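PDB 6Y43: angiopoietin-related protein 6 from Homo sapiens, which probably acts as a secreted, angiopoietin-like signalling factor whose fibrinogen-like globular domain binds a calcium ion. Local coordinates for residues 52-57 and 76-81; 94-99 and 112-117; 178-183 and 198-203. All blocks are in the same frame, centred on the assembly; numbering follows the deposited sequence.

Interaction 1 (52-57 and 76-81). With EDO (1,2-ethanediol), chain C.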
loop_
_atom_site.group_PDB
_atom_site.type_symbol
_atom_site.label_atom_id
_atom_site.label_comp_id
_atom_site.label_asym_id
_atom_site.label_seq_id
_atom_site.Cartn_x
_atom_site.Cartn_y
_atom_site.Cartn_z
ATOM N N GLN A 52 0.267 -3.373 1.593
ATOM C CA GLN A 52 1.147 -3.504 0.447
ATOM C C GLN A 52 2.559 -3.519 0.984
ATOM O O GLN A 52 2.862 -2.761 1.910
ATOM C CB GLN A 52 0.982 -2.329 -0.522
ATOM C CG GLN A 52 1.741 -2.518 -1.801
ATOM C CD GLN A 52 3.054 -1.766 -1.852
ATOM O OE1 GLN A 52 3.536 -1.249 -0.841
ATOM N NE2 GLN A 52 3.646 -1.704 -3.049
ATOM N N ARG A 53 3.409 -4.386 0.433
ATOM C CA ARG A 53 4.813 -4.370 0.830
ATOM C C ARG A 53 5.681 -4.888 -0.298
ATOM O O ARG A 53 5.364 -5.917 -0.916
ATOM C CB ARG A 53 5.071 -5.212 2.083
ATOM C CG ARG A 53 6.504 -5.131 2.549
ATOM C CD ARG A 53 6.633 -5.643 3.995
ATOM N NE ARG A 53 6.029 -6.955 4.117
ATOM C CZ ARG A 53 5.586 -7.493 5.248
ATOM N NH1 ARG A 53 5.673 -6.840 6.390
ATOM N NH2 ARG A 53 5.043 -8.688 5.214
ATOM N N ARG A 54 6.776 -4.176 -0.545
ATOM C CA ARG A 54 7.837 -4.573 -1.460
ATOM C C ARG A 54 9.158 -4.657 -0.710
ATOM O O ARG A 54 9.468 -3.777 0.092
ATOM C CB ARG A 54 8.045 -3.554 -2.570
ATOM C CG ARG A 54 6.798 -3.036 -3.270
ATOM C CD ARG A 54 6.020 -4.177 -3.872
ATOM N NE ARG A 54 6.707 -4.866 -4.963
ATOM C CZ ARG A 54 6.735 -4.454 -6.224
ATOM N NH1 ARG A 54 6.152 -3.317 -6.569
ATOM N NH2 ARG A 54 7.347 -5.176 -7.160
ATOM N N GLN A 55 9.971 -5.665 -1.023
ATOM C CA GLN A 55 11.228 -5.785 -0.292
ATOM C C GLN A 55 12.244 -6.710 -0.946
ATOM O O GLN A 55 13.424 -6.681 -0.572
ATOM C CB GLN A 55 10.971 -6.265 1.138
ATOM C CG GLN A 55 10.382 -7.682 1.212
ATOM C CD GLN A 55 9.980 -8.084 2.626
ATOM O OE1 GLN A 55 9.581 -7.241 3.428
ATOM N NE2 GLN A 55 10.116 -9.360 2.939
ATOM N N ASP A 56 11.827 -7.538 -1.895
ATOM C CA ASP A 56 12.805 -8.466 -2.459
ATOM C C ASP A 56 12.521 -9.011 -3.854
ATOM O O ASP A 56 13.279 -9.859 -4.347
ATOM C CB ASP A 56 12.994 -9.644 -1.489
ATOM C CG ASP A 56 11.725 -10.486 -1.313
ATOM O OD1 ASP A 56 10.763 -10.327 -2.090
ATOM O OD2 ASP A 56 11.698 -11.373 -0.417
ATOM N N GLY A 57 11.478 -8.513 -4.523
ATOM C CA GLY A 57 11.225 -8.941 -5.882
ATOM C C GLY A 57 10.673 -10.344 -6.039
ATOM O O GLY A 57 10.697 -10.889 -7.151
ATOM N N ASP A 76 3.742 -12.876 5.081
ATOM C CA ASP A 76 5.076 -12.903 5.671
ATOM C C ASP A 76 6.104 -12.205 4.797
ATOM O O ASP A 76 7.255 -12.025 5.229
ATOM C CB ASP A 76 5.518 -14.345 5.953
ATOM C CG ASP A 76 5.612 -15.215 4.692
ATOM O OD1 ASP A 76 4.716 -15.177 3.820
ATOM O OD2 ASP A 76 6.578 -15.991 4.581
ATOM N N GLY A 77 5.722 -11.748 3.605
ATOM C CA GLY A 77 6.678 -11.241 2.633
ATOM C C GLY A 77 6.082 -10.118 1.812
ATOM O O GLY A 77 5.417 -9.226 2.357
ATOM N N GLU A 78 6.328 -10.142 0.513
ATOM C CA GLU A 78 5.736 -9.155 -0.382
ATOM C C GLU A 78 4.280 -9.509 -0.616
ATOM O O GLU A 78 3.935 -10.684 -0.814
ATOM C CB GLU A 78 6.482 -9.118 -1.705
ATOM C CG GLU A 78 7.877 -8.568 -1.610
ATOM C CD GLU A 78 8.426 -8.237 -2.996
ATOM O OE1 GLU A 78 8.003 -8.897 -3.971
ATOM O OE2 GLU A 78 9.261 -7.321 -3.103
ATOM N N TYR A 79 3.416 -8.500 -0.580
ATOM C CA TYR A 79 2.027 -8.783 -0.887
ATOM C C TYR A 79 1.242 -7.514 -1.158
ATOM O O TYR A 79 1.709 -6.398 -0.923
ATOM C CB TYR A 79 1.342 -9.590 0.219
ATOM C CG TYR A 79 0.987 -8.901 1.529
ATOM C CD1 TYR A 79 1.926 -8.771 2.541
ATOM C CD2 TYR A 79 -0.308 -8.461 1.789
ATOM C CE1 TYR A 79 1.589 -8.214 3.762
ATOM C CE2 TYR A 79 -0.638 -7.888 2.989
ATOM C CZ TYR A 79 0.320 -7.788 3.981
ATOM O OH TYR A 79 -0.010 -7.254 5.185
ATOM N N TRP A 80 0.032 -7.739 -1.675
ATOM C CA TRP A 80 -0.996 -6.736 -1.923
ATOM C C TRP A 80 -2.278 -7.286 -1.316
ATOM O O TRP A 80 -2.768 -8.327 -1.759
ATOM C CB TRP A 80 -1.175 -6.508 -3.429
ATOM C CG TRP A 80 -2.320 -5.633 -3.814
ATOM C CD1 TRP A 80 -3.506 -6.020 -4.380
ATOM C CD2 TRP A 80 -2.366 -4.195 -3.730
ATOM N NE1 TRP A 80 -4.305 -4.911 -4.611
ATOM C CE2 TRP A 80 -3.622 -3.787 -4.212
ATOM C CE3 TRP A 80 -1.478 -3.226 -3.246
ATOM C CZ2 TRP A 80 -4.006 -2.436 -4.270
ATOM C CZ3 TRP A 80 -1.869 -1.895 -3.278
ATOM C CH2 TRP A 80 -3.126 -1.516 -3.795
ATOM N N LEU A 81 -2.823 -6.599 -0.309
ATOM C CA LEU A 81 -3.949 -7.172 0.428
ATOM C C LEU A 81 -5.172 -7.339 -0.460
ATOM O O LEU A 81 -5.952 -8.286 -0.269
ATOM C CB LEU A 81 -4.295 -6.312 1.643
ATOM C CG LEU A 81 -5.381 -6.854 2.570
ATOM C CD1 LEU A 81 -4.943 -8.236 3.114
ATOM C CD2 LEU A 81 -5.662 -5.877 3.698
HETATM C C1 EDO C . 8.567 -9.358 6.799
HETATM O O1 EDO C . 9.189 -10.113 5.747
HETATM C C2 EDO C . 9.358 -8.086 7.061
HETATM O O2 EDO C . 9.164 -7.232 5.931
HETATM O O HOH W 1 8.208 -7.737 -6.339
#

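Interaction 2 (94-99 and 112-117)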
loop_
_atom_site.group_PDB
_atom_site.type_symbol
_atom_site.label_atom_id
_atom_site.label_comp_id
_atom_site.label_asym_id
_atom_site.label_seq_id
_atom_site.Cartn_x
_atom_site.Cartn_y
_atom_site.Cartn_z
ATOM N N ASP A 94 -12.905 6.313 9.801
ATOM C CA ASP A 94 -11.793 7.008 9.175
ATOM C C ASP A 94 -10.487 6.259 9.423
ATOM O O ASP A 94 -10.338 5.536 10.419
ATOM C CB ASP A 94 -11.684 8.431 9.715
ATOM C CG ASP A 94 -12.733 9.357 9.122
ATOM O OD1 ASP A 94 -12.846 9.409 7.873
ATOM O OD2 ASP A 94 -13.442 10.017 9.910
ATOM N N HIS A 95 -9.547 6.420 8.486
ATOM C CA HIS A 95 -8.279 5.718 8.543
ATOM C C HIS A 95 -7.138 6.644 8.175
ATOM O O HIS A 95 -7.276 7.503 7.306
ATOM C CB HIS A 95 -8.244 4.517 7.606
ATOM C CG HIS A 95 -9.038 3.363 8.115
ATOM N ND1 HIS A 95 -10.403 3.283 7.959
ATOM C CD2 HIS A 95 -8.667 2.259 8.805
ATOM C CE1 HIS A 95 -10.841 2.167 8.518
ATOM N NE2 HIS A 95 -9.806 1.527 9.035
ATOM N N GLU A 96 -6.000 6.418 8.818
ATOM C CA GLU A 96 -4.736 7.026 8.440
ATOM C C GLU A 96 -3.963 6.053 7.561
ATOM O O GLU A 96 -3.921 4.841 7.836
ATOM C CB GLU A 96 -3.914 7.374 9.678
ATOM C CG GLU A 96 -2.580 8.008 9.368
ATOM C CD GLU A 96 -1.846 8.470 10.608
ATOM O OE1 GLU A 96 -2.309 8.154 11.735
ATOM O OE2 GLU A 96 -0.795 9.134 10.443
ATOM N N LEU A 97 -3.369 6.581 6.496
ATOM C CA LEU A 97 -2.445 5.835 5.660
ATOM C C LEU A 97 -1.023 6.246 5.978
ATOM O O LEU A 97 -0.717 7.446 6.000
ATOM C CB LEU A 97 -2.723 6.108 4.188
ATOM C CG LEU A 97 -1.719 5.569 3.184
ATOM C CD1 LEU A 97 -1.841 4.051 3.096
ATOM C CD2 LEU A 97 -2.058 6.161 1.820
ATOM N N LEU A 98 -0.161 5.256 6.204
ATOM C CA LEU A 98 1.262 5.462 6.406
ATOM C C LEU A 98 2.012 4.772 5.279
ATOM O O LEU A 98 1.738 3.607 4.974
ATOM C CB LEU A 98 1.702 4.895 7.764
ATOM C CG LEU A 98 3.192 4.916 8.068
ATOM C CD1 LEU A 98 3.703 6.322 8.191
ATOM C CD2 LEU A 98 3.442 4.144 9.363
ATOM N N VAL A 99 2.912 5.496 4.623
ATOM C CA VAL A 99 3.769 4.928 3.591
ATOM C C VAL A 99 5.178 4.936 4.139
ATOM O O VAL A 99 5.668 5.980 4.585
ATOM C CB VAL A 99 3.691 5.703 2.264
ATOM C CG1 VAL A 99 4.669 5.144 1.282
ATOM C CG2 VAL A 99 2.271 5.643 1.686
ATOM N N HIS A 112 2.352 10.360 5.625
ATOM C CA HIS A 112 1.102 10.125 6.325
ATOM C C HIS A 112 -0.026 10.874 5.629
ATOM O O HIS A 112 0.161 12.016 5.194
ATOM C CB HIS A 112 1.151 10.606 7.789
ATOM C CG HIS A 112 2.343 10.147 8.559
ATOM N ND1 HIS A 112 3.601 10.681 8.380
ATOM C CD2 HIS A 112 2.459 9.236 9.554
ATOM C CE1 HIS A 112 4.447 10.093 9.211
ATOM N NE2 HIS A 112 3.781 9.208 9.928
ATOM N N TYR A 113 -1.193 10.236 5.544
ATOM C CA TYR A 113 -2.417 10.870 5.057
ATOM C C TYR A 113 -3.519 10.652 6.080
ATOM O O TYR A 113 -3.835 9.509 6.434
ATOM C CB TYR A 113 -2.825 10.334 3.683
ATOM C CG TYR A 113 -1.732 10.571 2.674
ATOM C CD1 TYR A 113 -0.661 9.703 2.584
ATOM C CD2 TYR A 113 -1.716 11.717 1.868
ATOM C CE1 TYR A 113 0.375 9.941 1.699
ATOM C CE2 TYR A 113 -0.675 11.952 0.976
ATOM C CZ TYR A 113 0.366 11.074 0.902
ATOM O OH TYR A 113 1.424 11.320 0.044
ATOM N N ASP A 114 -4.075 11.752 6.581
ATOM C CA ASP A 114 -5.118 11.710 7.601
ATOM C C ASP A 114 -6.452 11.554 6.888
ATOM O O ASP A 114 -7.203 12.498 6.675
ATOM C CB ASP A 114 -5.071 12.957 8.468
ATOM C CG ASP A 114 -3.867 12.969 9.397
ATOM O OD1 ASP A 114 -3.148 11.956 9.476
ATOM O OD2 ASP A 114 -3.644 13.990 10.069
ATOM N N GLY A 115 -6.737 10.325 6.506
ATOM C CA GLY A 115 -7.894 10.042 5.698
ATOM C C GLY A 115 -7.450 9.196 4.536
ATOM O O GLY A 115 -6.529 9.559 3.804
ATOM N N PHE A 116 -8.109 8.065 4.350
ATOM C CA PHE A 116 -7.749 7.147 3.274
ATOM C C PHE A 116 -8.947 6.233 3.085
ATOM O O PHE A 116 -9.412 5.611 4.043
ATOM C CB PHE A 116 -6.478 6.343 3.594
ATOM C CG PHE A 116 -6.263 5.180 2.655
ATOM C CD1 PHE A 116 -5.833 5.401 1.361
ATOM C CD2 PHE A 116 -6.508 3.873 3.049
ATOM C CE1 PHE A 116 -5.648 4.346 0.475
ATOM C CE2 PHE A 116 -6.342 2.830 2.160
ATOM C CZ PHE A 116 -5.919 3.058 0.874
ATOM N N SER A 117 -9.458 6.156 1.869
ATOM C CA SER A 117 -10.517 5.202 1.577
ATOM C C SER A 117 -10.544 4.943 0.083
ATOM O O SER A 117 -9.940 5.675 -0.713
ATOM C CB SER A 117 -11.881 5.692 2.064
ATOM O OG SER A 117 -12.298 6.780 1.280
HETATM O O HOH W 2 -10.629 7.783 6.197
#

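Interaction 3 (178-183 and 198-203)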
loop_
_atom_site.group_PDB
_atom_site.type_symbol
_atom_site.label_atom_id
_atom_site.label_comp_id
_atom_site.label_asym_id
_atom_site.label_seq_id
_atom_site.Cartn_x
_atom_site.Cartn_y
_atom_site.Cartn_z
ATOM N N SER A 178 4.184 8.499 -7.726
ATOM C CA SER A 178 4.619 7.334 -6.972
ATOM C C SER A 178 4.213 6.089 -7.743
ATOM O O SER A 178 3.212 6.096 -8.455
ATOM C CB SER A 178 4.011 7.315 -5.571
ATOM O OG SER A 178 2.627 7.533 -5.560
ATOM N N ASN A 179 5.005 5.022 -7.625
ATOM C CA ASN A 179 4.750 3.821 -8.411
ATOM C C ASN A 179 5.108 2.607 -7.565
ATOM O O ASN A 179 5.904 1.761 -7.952
ATOM C CB ASN A 179 5.552 3.851 -9.710
ATOM C CG ASN A 179 5.166 2.754 -10.683
ATOM O OD1 ASN A 179 3.987 2.474 -10.880
ATOM N ND2 ASN A 179 6.173 2.143 -11.314
ATOM N N LEU A 180 4.471 2.506 -6.402
ATOM C CA LEU A 180 4.927 1.514 -5.436
ATOM C C LEU A 180 4.610 0.094 -5.866
ATOM O O LEU A 180 5.221 -0.836 -5.333
ATOM C CB LEU A 180 4.339 1.782 -4.057
ATOM C CG LEU A 180 4.706 3.141 -3.439
ATOM C CD1 LEU A 180 4.176 3.218 -2.036
ATOM C CD2 LEU A 180 6.209 3.406 -3.500
ATOM N N ASN A 181 3.703 -0.107 -6.827
ATOM C CA ASN A 181 3.437 -1.439 -7.351
ATOM C C ASN A 181 4.217 -1.737 -8.628
ATOM O O ASN A 181 3.881 -2.681 -9.345
ATOM C CB ASN A 181 1.942 -1.638 -7.572
ATOM C CG ASN A 181 1.179 -1.766 -6.277
ATOM O OD1 ASN A 181 1.754 -2.071 -5.219
ATOM N ND2 ASN A 181 -0.122 -1.561 -6.345
ATOM N N GLY A 182 5.266 -0.967 -8.904
ATOM C CA GLY A 182 6.044 -1.125 -10.110
ATOM C C GLY A 182 7.066 -2.229 -9.994
ATOM O O GLY A 182 6.931 -3.175 -9.214
ATOM N N VAL A 183 8.081 -2.124 -10.834
ATOM C CA VAL A 183 9.123 -3.136 -10.909
ATOM C C VAL A 183 10.111 -2.924 -9.770
ATOM O O VAL A 183 10.739 -1.868 -9.686
ATOM C CB VAL A 183 9.851 -3.066 -12.255
ATOM C CG1 VAL A 183 10.902 -4.173 -12.309
ATOM C CG2 VAL A 183 8.887 -3.151 -13.407
ATOM N N VAL A 198 9.995 1.034 -8.326
ATOM C CA VAL A 198 9.247 1.302 -7.106
ATOM C C VAL A 198 9.679 2.667 -6.593
ATOM O O VAL A 198 10.646 2.775 -5.827
ATOM C CB VAL A 198 9.498 0.213 -6.050
ATOM C CG1 VAL A 198 8.791 0.566 -4.777
ATOM C CG2 VAL A 198 9.093 -1.176 -6.554
ATOM N N TYR A 199 8.991 3.726 -7.034
ATOM C CA TYR A 199 9.494 5.073 -6.813
ATOM C C TYR A 199 8.508 5.998 -6.122
ATOM O O TYR A 199 7.302 5.774 -6.055
ATOM C CB TYR A 199 9.973 5.703 -8.132
ATOM C CG TYR A 199 8.945 6.210 -9.154
ATOM C CD1 TYR A 199 8.230 7.393 -8.942
ATOM C CD2 TYR A 199 8.775 5.563 -10.362
ATOM C CE1 TYR A 199 7.331 7.894 -9.918
ATOM C CE2 TYR A 199 7.887 6.049 -11.338
ATOM C CZ TYR A 199 7.172 7.210 -11.106
ATOM O OH TYR A 199 6.320 7.713 -12.079
ATOM N N TRP A 200 9.102 7.047 -5.561
ATOM C CA TRP A 200 8.413 8.098 -4.825
ATOM C C TRP A 200 9.111 9.383 -5.257
ATOM O O TRP A 200 10.306 9.567 -5.001
ATOM C CB TRP A 200 8.524 7.859 -3.321
ATOM C CG TRP A 200 7.615 8.657 -2.459
ATOM C CD1 TRP A 200 7.908 9.828 -1.831
ATOM C CD2 TRP A 200 6.259 8.333 -2.093
ATOM N NE1 TRP A 200 6.831 10.258 -1.101
ATOM C CE2 TRP A 200 5.806 9.365 -1.237
ATOM C CE3 TRP A 200 5.389 7.284 -2.406
ATOM C CZ2 TRP A 200 4.524 9.377 -0.695
ATOM C CZ3 TRP A 200 4.111 7.296 -1.868
ATOM C CH2 TRP A 200 3.688 8.342 -1.022
ATOM N N ALA A 201 8.402 10.233 -5.997
ATOM C CA ALA A 201 9.066 11.352 -6.659
ATOM C C ALA A 201 9.891 12.189 -5.690
ATOM O O ALA A 201 10.991 12.636 -6.024
ATOM C CB ALA A 201 8.041 12.247 -7.345
ATOM N N GLU A 202 9.353 12.470 -4.511
ATOM C CA GLU A 202 10.013 13.377 -3.591
ATOM C C GLU A 202 10.983 12.666 -2.647
ATOM O O GLU A 202 11.533 13.310 -1.736
ATOM C CB GLU A 202 8.956 14.157 -2.797
ATOM C CG GLU A 202 9.304 15.637 -2.684
ATOM C CD GLU A 202 8.321 16.425 -1.844
ATOM O OE1 GLU A 202 7.099 16.395 -2.201
ATOM O OE2 GLU A 202 8.802 17.066 -0.849
ATOM N N PHE A 203 11.211 11.353 -2.837
ATOM C CA PHE A 203 12.217 10.614 -2.061
ATOM C C PHE A 203 12.976 9.704 -3.020
ATOM O O PHE A 203 12.555 8.562 -3.244
ATOM C CB PHE A 203 11.602 9.817 -0.927
ATOM C CG PHE A 203 12.609 9.085 -0.084
ATOM C CD1 PHE A 203 13.536 9.779 0.683
ATOM C CD2 PHE A 203 12.619 7.710 -0.039
ATOM C CE1 PHE A 203 14.450 9.091 1.463
ATOM C CE2 PHE A 203 13.517 7.026 0.754
ATOM C CZ PHE A 203 14.441 7.714 1.491
#

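Interaction 1 (52-57 and 76-81)
E78 reaches its carboxylate across to the chain where strand 48-54 ends and turns. OE2 accepts three backbone N-H groups: Q55 N at 2.8 Å on its anti lone pair, nearly straight at 174°, D56 N and G57 N, both from above the carboxylate plane. Chi1 of -69° sets CG anti to the carbonyl carbon, and the extended chain beyond CG (chi2 -166°) takes the carboxylate on to the three N-H groups. OE1 takes a proton from water 1 at 2.6 Å, which accepts from R54 NH2, and also bonds V59 N.

The R53 guanidinium meets G77 O side-on, NE and NH2 each 2.9 Å from that single oxygen, which lies in the guanidinium plane. NH2 also comes to the edge of the Y79 ring, and W38 makes a cation-pi contact with R53. R53 N donates to Y79 O at 3.0 Å and Y79 N to R53 O at 3.3 Å, an antiparallel hydrogen-bonded pair. A 1,2-ethanediol, probably from the crystallisation liquor, joins Q55 OE1 and NE2 to D76 O, its O2 over one face of the R53 guanidinium.

The buried E78 carboxylate probably keeps its negative charge, with three N-H donors on OE2 and the oppositely charged R54 NE 4.0 Å away, although R54 NH1 bonds G182 O; D56 OD1, 3.5 Å from OE2 and bonded to S58 OG, would oppose this.

Interaction 2 (94-99 and 112-117)
A corner at D114 is the unusual feature of the pairing between L97 and Y113: the chain of 112-117 leaves the antiparallel partnership there, and its continuation 115-117 crosses strand 95-99 at 92°, the axes 4.7 Å apart at their closest. D114 is the centre of an inverse gamma turn, and G115 has a phi of 130°, a backbone angle at which a CB would collide with the carbonyl oxygen of D114. Before the corner the pairing is regular, with L97 N to Y113 O at 3.0 Å and Y113 N to L97 O at 2.9 Å.

Beyond it, F116 points toward L97, CB to CB at 3.8 Å, while L97 CD2 touches both F116 CD1 and Y113 CD1. On the face that carries E96, L98 and H112, L98 CD1 sits over the H112 ring, 3.7 Å from its centroid in a CH-pi contact, and E96 OE2 approaches the ring edge at CD2, 3.4 Å away. Both ring nitrogens are engaged elsewhere, ND1 with H133 O and NE2 with E44 OE1, which fixes the ring's rotation. An alanine in place of H112 would probably leave E44 without this partner and open a gap beneath L98 CD1.

The two segments belong to the beta hairpin 95-102/108-118, part of the antiparallel central sheet of the fibrinogen C-terminal globular domain, with F116 also packing on V86 and T90 of helix 83-90.

Interaction 3 (178-183 and 198-203)
N179 N donates to Y199 O at 2.9 Å, with an N-H...O angle of 158° and the donor tilted from the carbonyl plane. Two CA-H...O contacts flank this backbone hydrogen bond, S178 CA to the same oxygen at 3.2 Å and V198 CA to N179 O at 3.5 Å. Neither segment is a regular strand; S178 and W200 form a single bridge, and type I turns follow at N179-G182 and W200-F203.

Aromatic contacts come next. N179 CB lies over one face of the Y199 ring, 3.8 Å from the centroid and 22° off its normal. In Y199, chi1 of 75° puts CG between the backbone N and the carbonyl carbon. S178 CB touches W200 CE3 at 3.5 Å.

Apolar packing completes the contact: L180 CD1 meets W200 CZ3, while CD2 meets V198 CG1 at 4.0 Å and also comes near Y199 O, the L180 and V198 side chains crossing at about a right angle.

The polar ends find partners beyond the two segments: Y199 OH has Q166 OE1 and A176 O as its polar partners, W200 NE1 bonds G137 O, S178 OG bonds S139 O, and N179 OD1 bonds Y172 OH. Side-chain packing probably contributes much of the cohesion between the loops, while the outer bonds satisfy the buried polar groups.

Interactions 1 and 3, with centres about 14 Å apart, are coupled directly: R54 NH1 lies 2.8 Å from G182 O and Q52 NE2 2.9 Å from N181 OD1, both probable hydrogen bonds, which probably ties strand 48-54 to the 178-183 loop. Interaction 2 packs on both loops of interaction 3, V99 CG1 being 3.9 Å from L180 CD1 and from W200 CZ3, and Y113 OH 3.7 Å from W200 CZ2. Interactions 1 and 2 do not touch, their nearest atoms about 7 Å apart, but share one antiparallel sheet. The calcium site (D154, D156, Y158, G160) uses no residue of the three contacts; the side chain of Y199 lies about 4 Å from a bound 1,2-ethanediol.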